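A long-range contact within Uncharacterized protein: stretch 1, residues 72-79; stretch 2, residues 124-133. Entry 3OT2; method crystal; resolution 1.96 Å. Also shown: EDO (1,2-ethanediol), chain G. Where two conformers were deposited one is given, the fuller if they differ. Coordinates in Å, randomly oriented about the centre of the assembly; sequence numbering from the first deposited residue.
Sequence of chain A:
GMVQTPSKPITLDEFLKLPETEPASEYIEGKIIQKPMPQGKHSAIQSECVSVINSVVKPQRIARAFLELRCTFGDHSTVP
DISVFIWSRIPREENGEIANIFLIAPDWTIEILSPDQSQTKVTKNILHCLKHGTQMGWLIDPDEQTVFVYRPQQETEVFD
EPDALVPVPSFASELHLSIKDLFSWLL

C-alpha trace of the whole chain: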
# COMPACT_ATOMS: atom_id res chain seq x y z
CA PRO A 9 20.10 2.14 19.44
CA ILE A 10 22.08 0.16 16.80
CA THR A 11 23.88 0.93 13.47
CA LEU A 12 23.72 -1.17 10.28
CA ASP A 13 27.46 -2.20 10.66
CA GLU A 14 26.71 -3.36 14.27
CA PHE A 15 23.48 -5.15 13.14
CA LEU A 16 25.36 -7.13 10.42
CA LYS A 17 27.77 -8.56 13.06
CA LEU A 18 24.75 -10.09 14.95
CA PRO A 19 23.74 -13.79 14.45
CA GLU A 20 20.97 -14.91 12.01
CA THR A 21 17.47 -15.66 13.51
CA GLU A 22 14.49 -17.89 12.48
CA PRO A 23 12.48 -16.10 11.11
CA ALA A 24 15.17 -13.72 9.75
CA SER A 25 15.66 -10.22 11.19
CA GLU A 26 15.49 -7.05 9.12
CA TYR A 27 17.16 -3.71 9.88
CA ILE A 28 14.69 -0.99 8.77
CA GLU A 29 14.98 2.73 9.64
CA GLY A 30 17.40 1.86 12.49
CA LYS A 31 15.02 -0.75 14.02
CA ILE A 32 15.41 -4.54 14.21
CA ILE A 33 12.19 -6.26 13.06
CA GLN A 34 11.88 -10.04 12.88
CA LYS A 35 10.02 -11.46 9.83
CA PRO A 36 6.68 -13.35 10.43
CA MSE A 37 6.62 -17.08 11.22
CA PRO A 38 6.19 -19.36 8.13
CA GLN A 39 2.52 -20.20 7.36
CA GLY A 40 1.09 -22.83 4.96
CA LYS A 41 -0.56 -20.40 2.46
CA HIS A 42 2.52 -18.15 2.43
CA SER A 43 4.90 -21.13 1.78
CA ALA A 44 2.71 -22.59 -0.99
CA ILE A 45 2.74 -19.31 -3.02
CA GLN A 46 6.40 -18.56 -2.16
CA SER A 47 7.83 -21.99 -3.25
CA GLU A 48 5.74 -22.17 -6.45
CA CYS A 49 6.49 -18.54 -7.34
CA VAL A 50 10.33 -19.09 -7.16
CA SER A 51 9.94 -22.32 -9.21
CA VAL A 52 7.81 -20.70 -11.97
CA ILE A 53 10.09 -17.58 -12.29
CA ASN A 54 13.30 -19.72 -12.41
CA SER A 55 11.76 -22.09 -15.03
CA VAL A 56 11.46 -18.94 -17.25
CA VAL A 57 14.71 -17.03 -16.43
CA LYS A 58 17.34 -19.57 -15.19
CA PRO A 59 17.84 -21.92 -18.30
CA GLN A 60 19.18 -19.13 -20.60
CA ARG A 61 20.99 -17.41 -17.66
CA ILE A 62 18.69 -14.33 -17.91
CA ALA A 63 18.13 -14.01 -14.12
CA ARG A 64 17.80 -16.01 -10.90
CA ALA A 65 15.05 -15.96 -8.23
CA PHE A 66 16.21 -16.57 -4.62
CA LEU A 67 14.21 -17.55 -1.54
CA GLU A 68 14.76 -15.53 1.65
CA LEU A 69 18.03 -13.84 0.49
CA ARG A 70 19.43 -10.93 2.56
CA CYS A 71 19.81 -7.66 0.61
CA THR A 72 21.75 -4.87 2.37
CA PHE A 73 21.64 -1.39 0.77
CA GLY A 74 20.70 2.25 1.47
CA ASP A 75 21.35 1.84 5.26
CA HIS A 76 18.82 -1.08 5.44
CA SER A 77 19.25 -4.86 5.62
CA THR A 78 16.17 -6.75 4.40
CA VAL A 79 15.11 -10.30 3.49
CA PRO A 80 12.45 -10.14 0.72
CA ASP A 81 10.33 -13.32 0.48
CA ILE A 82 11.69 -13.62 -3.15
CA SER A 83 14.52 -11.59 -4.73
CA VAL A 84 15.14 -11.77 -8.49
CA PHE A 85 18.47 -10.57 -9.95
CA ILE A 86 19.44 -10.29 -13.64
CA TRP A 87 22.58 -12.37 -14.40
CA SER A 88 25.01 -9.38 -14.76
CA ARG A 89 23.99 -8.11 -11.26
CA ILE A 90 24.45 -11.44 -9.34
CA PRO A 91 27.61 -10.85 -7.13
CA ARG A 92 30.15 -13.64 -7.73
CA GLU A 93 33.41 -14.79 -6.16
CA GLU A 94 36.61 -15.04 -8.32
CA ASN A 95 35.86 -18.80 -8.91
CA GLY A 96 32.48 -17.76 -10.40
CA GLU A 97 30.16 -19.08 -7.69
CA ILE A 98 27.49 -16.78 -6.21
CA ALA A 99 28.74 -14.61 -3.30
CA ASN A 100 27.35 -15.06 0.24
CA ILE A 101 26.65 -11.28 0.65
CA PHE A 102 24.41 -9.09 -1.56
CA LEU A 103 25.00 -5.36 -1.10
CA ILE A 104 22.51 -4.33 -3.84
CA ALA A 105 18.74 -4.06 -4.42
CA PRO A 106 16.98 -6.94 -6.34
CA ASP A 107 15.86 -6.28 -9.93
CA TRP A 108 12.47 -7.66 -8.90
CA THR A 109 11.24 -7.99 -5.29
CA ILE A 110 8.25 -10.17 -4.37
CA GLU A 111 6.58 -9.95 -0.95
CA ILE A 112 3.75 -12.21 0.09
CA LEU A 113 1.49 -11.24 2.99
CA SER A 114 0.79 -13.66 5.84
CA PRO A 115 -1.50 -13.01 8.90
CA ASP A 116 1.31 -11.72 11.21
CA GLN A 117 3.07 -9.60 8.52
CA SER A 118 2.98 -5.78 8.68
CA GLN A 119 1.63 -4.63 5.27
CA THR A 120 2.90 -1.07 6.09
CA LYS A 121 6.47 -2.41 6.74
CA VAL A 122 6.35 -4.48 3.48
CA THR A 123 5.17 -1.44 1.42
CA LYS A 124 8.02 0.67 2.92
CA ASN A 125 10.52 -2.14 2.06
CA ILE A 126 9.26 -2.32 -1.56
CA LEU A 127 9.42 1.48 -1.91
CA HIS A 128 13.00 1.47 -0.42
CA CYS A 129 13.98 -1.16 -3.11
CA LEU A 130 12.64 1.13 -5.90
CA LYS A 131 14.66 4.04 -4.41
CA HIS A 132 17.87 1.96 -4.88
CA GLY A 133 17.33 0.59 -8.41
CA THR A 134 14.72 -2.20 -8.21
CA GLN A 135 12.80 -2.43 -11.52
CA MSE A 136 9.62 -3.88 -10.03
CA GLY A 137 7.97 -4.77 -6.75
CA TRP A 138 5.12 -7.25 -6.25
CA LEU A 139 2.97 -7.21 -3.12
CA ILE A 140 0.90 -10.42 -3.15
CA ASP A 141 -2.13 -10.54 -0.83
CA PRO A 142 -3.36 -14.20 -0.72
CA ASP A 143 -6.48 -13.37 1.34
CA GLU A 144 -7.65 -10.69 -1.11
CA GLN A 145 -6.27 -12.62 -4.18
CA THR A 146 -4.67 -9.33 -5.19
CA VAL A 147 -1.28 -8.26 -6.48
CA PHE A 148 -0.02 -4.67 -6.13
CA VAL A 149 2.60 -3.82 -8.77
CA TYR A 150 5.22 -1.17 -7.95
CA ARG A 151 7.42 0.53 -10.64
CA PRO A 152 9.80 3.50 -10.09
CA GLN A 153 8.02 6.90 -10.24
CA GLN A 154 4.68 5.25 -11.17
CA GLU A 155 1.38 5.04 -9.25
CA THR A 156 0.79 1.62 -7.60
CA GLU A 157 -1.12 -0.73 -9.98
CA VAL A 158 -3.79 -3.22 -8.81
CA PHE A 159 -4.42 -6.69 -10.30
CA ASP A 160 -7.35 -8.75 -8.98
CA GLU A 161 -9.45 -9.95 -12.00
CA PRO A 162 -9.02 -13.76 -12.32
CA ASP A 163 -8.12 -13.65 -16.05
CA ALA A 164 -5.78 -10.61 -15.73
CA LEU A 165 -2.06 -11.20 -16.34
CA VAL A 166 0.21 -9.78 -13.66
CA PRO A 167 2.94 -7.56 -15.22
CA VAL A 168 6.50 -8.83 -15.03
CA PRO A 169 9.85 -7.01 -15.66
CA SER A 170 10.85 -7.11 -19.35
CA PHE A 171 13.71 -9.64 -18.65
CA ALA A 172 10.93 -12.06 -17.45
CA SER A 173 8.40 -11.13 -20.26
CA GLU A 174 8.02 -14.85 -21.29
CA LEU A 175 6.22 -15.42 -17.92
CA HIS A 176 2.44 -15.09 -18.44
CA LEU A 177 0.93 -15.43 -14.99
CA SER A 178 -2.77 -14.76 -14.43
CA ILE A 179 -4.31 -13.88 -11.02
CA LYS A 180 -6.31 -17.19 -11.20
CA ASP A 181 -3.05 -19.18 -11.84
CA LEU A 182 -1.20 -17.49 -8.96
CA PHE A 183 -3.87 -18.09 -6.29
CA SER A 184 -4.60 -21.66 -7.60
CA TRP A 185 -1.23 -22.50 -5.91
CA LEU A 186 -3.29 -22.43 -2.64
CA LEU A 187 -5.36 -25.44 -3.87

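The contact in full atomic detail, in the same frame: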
# COMPACT_ATOMS: atom_id res chain seq x y z
N THR A 72 21.34 -6.00 1.53
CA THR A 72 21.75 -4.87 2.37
C THR A 72 22.15 -3.70 1.49
O THR A 72 23.15 -3.77 0.78
CB THR A 72 22.88 -5.31 3.32
OG1 THR A 72 22.43 -6.44 4.06
CG2 THR A 72 23.32 -4.19 4.29
N PHE A 73 21.39 -2.59 1.57
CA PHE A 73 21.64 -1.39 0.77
C PHE A 73 20.86 -0.21 1.35
O PHE A 73 19.86 -0.42 2.04
CB PHE A 73 21.25 -1.63 -0.72
CG PHE A 73 19.81 -2.05 -0.89
CD1 PHE A 73 19.45 -3.40 -0.83
CD2 PHE A 73 18.81 -1.11 -1.06
CE1 PHE A 73 18.12 -3.79 -0.97
CE2 PHE A 73 17.47 -1.50 -1.21
CZ PHE A 73 17.14 -2.83 -1.15
N GLY A 74 21.31 1.00 1.04
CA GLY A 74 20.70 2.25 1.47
C GLY A 74 20.42 2.35 2.96
O GLY A 74 19.37 2.86 3.35
N ASP A 75 21.37 1.86 3.79
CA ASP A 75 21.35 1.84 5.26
C ASP A 75 20.30 0.86 5.84
O ASP A 75 19.99 0.91 7.05
CB ASP A 75 21.18 3.26 5.86
CG ASP A 75 21.56 3.38 7.32
OD1 ASP A 75 22.64 2.88 7.70
OD2 ASP A 75 20.76 3.97 8.10
N HIS A 76 19.78 -0.06 5.01
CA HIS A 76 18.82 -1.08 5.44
C HIS A 76 19.35 -2.46 5.13
O HIS A 76 20.13 -2.61 4.18
CB HIS A 76 17.44 -0.91 4.73
CG HIS A 76 16.65 0.32 5.09
ND1 HIS A 76 15.31 0.43 4.75
CD2 HIS A 76 17.03 1.46 5.72
CE1 HIS A 76 14.93 1.63 5.18
NE2 HIS A 76 15.93 2.29 5.76
N SER A 77 18.90 -3.47 5.87
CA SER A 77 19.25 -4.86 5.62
C SER A 77 17.97 -5.69 5.68
O SER A 77 17.42 -5.90 6.76
CB SER A 77 20.30 -5.37 6.61
OG SER A 77 20.64 -6.68 6.23
N THR A 78 17.46 -6.08 4.51
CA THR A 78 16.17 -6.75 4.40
C THR A 78 16.28 -8.15 3.80
O THR A 78 17.29 -8.51 3.21
CB THR A 78 15.18 -5.90 3.59
OG1 THR A 78 15.72 -5.61 2.30
CG2 THR A 78 14.79 -4.60 4.31
N VAL A 79 15.21 -8.93 3.99
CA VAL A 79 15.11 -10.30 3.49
C VAL A 79 13.78 -10.43 2.75
O VAL A 79 12.82 -10.97 3.31
CB VAL A 79 15.28 -11.36 4.62
CG1 VAL A 79 15.38 -12.77 4.02
CG2 VAL A 79 16.49 -11.08 5.49
N LYS A 124 6.81 -0.15 2.73
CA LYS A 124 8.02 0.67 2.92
C LYS A 124 9.25 -0.04 2.33
O LYS A 124 10.07 0.60 1.68
CB LYS A 124 8.28 0.96 4.40
CG LYS A 124 7.30 1.89 5.08
CD LYS A 124 7.72 2.02 6.52
CE LYS A 124 6.74 2.81 7.30
NZ LYS A 124 7.24 3.05 8.68
N ASN A 125 9.39 -1.35 2.58
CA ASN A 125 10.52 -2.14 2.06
C ASN A 125 10.53 -2.16 0.53
O ASN A 125 11.59 -1.97 -0.06
CB ASN A 125 10.49 -3.58 2.61
CG ASN A 125 10.96 -3.67 4.05
OD1 ASN A 125 11.56 -2.73 4.61
ND2 ASN A 125 10.70 -4.80 4.68
N ILE A 126 9.36 -2.32 -0.10
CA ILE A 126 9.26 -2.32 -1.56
C ILE A 126 9.63 -0.93 -2.07
O ILE A 126 10.42 -0.82 -3.01
CB ILE A 126 7.87 -2.78 -2.07
CG1 ILE A 126 7.65 -4.30 -1.81
CG2 ILE A 126 7.71 -2.47 -3.57
CD1 ILE A 126 6.22 -4.80 -1.98
N LEU A 127 9.11 0.13 -1.43
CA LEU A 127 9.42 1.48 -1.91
C LEU A 127 10.91 1.81 -1.73
O LEU A 127 11.47 2.52 -2.57
CB LEU A 127 8.50 2.52 -1.26
CG LEU A 127 7.00 2.36 -1.59
CD1 LEU A 127 6.16 3.21 -0.66
CD2 LEU A 127 6.70 2.68 -3.07
N HIS A 128 11.56 1.28 -0.68
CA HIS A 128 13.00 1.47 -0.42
C HIS A 128 13.80 0.76 -1.54
O HIS A 128 14.77 1.32 -2.03
CB HIS A 128 13.40 0.95 0.98
CG HIS A 128 14.86 1.08 1.30
ND1 HIS A 128 15.39 2.29 1.69
CD2 HIS A 128 15.84 0.15 1.28
CE1 HIS A 128 16.68 2.08 1.88
NE2 HIS A 128 17.00 0.80 1.64
N CYS A 129 13.35 -0.44 -1.98
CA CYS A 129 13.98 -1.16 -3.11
C CYS A 129 13.98 -0.30 -4.37
O CYS A 129 15.02 -0.16 -5.03
CB CYS A 129 13.27 -2.49 -3.36
SG CYS A 129 13.61 -3.74 -2.12
N LEU A 130 12.81 0.28 -4.71
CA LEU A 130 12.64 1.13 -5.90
C LEU A 130 13.55 2.35 -5.85
O LEU A 130 14.05 2.78 -6.89
CB LEU A 130 11.18 1.57 -6.07
CG LEU A 130 10.14 0.48 -6.32
CD1 LEU A 130 8.74 1.06 -6.23
CD2 LEU A 130 10.34 -0.20 -7.68
N LYS A 131 13.79 2.88 -4.63
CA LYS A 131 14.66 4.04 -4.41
C LYS A 131 16.14 3.69 -4.73
O LYS A 131 16.95 4.58 -5.00
CB LYS A 131 14.50 4.53 -2.95
CG LYS A 131 15.32 5.77 -2.57
CD LYS A 131 15.18 6.12 -1.10
CE LYS A 131 15.95 7.39 -0.79
NZ LYS A 131 15.72 7.84 0.60
N HIS A 132 16.48 2.38 -4.67
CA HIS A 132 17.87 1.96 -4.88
C HIS A 132 18.08 1.10 -6.13
O HIS A 132 19.06 0.37 -6.20
CB HIS A 132 18.39 1.29 -3.60
CG HIS A 132 18.50 2.29 -2.49
ND1 HIS A 132 19.60 3.14 -2.39
CD2 HIS A 132 17.61 2.63 -1.54
CE1 HIS A 132 19.36 3.93 -1.36
NE2 HIS A 132 18.17 3.67 -0.81
N GLY A 133 17.18 1.24 -7.11
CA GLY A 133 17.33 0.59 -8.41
C GLY A 133 16.45 -0.57 -8.79
O GLY A 133 16.57 -1.08 -9.90
C1 EDO G . 8.41 -0.47 9.76
O1 EDO G . 7.22 0.32 9.61
C2 EDO G . 9.63 0.45 9.76
O2 EDO G . 10.21 0.53 11.08
O HOH W 1 13.57 -1.43 3.66

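The strands 72-73 and 76-78, joined by a tight turn, form a hairpin that packs against residues 124-133, most of them helical. Thr72 points away from the helix. Its OG1 lies 2.8 Å from Ser77 OG, a hydrogen bond that ties the two hairpin strands together on the far side.

Phe73 makes the broadest contact of the hairpin. Its CB starts sideways, but with chi1 in the p well, the end of the ring comes nearer the helix. Phe73 CE2 comes 3.4 Å from His128 CD2, and Phe73 CD2 lies 3.5 Å from His132 CB. Cys129 SG sits at the ring edge, 3.8 Å from Phe73 CZ; a small, only weakly polar thiol suits this buried spot. The Phe73 and His128 rings are nearly parallel but slid apart, so they barely overlap. The backbone contributes too: His128 NE2 donates a nearly linear hydrogen bond to Phe73 O, at 3.1 Å. Phe73 O also accepts a hydrogen bond from His76 N at 3.0 Å, closing the type I' turn.

Gly74 lies in that turn with positive phi, which favours glycine. Its CA packs over the face of the His132 ring, 3.6 Å from His132 CE1. A CB here would clash with His132 NE2 and His128 CE1. Asp75 is exposed, and its carboxylate leads away from the helix.

His76 points toward the helix and stacks face to face on His128. The ring centroids are 3.7 Å apart and the planes differ by 12°. His128 thus uses its face for His76 while its edge meets the carbonyl oxygens of Phe73 and Gly74. One water links the stretches: it lies 2.8 Å from His76 ND1 and donates to Asn125 OD1 at 2.6 Å.

Ser77 points away. Thr78 points toward the helix, and its CG2 packs 3.7 Å from Asn125 OD1 in a buried position. Val79, which follows the hairpin, points away and makes no contact.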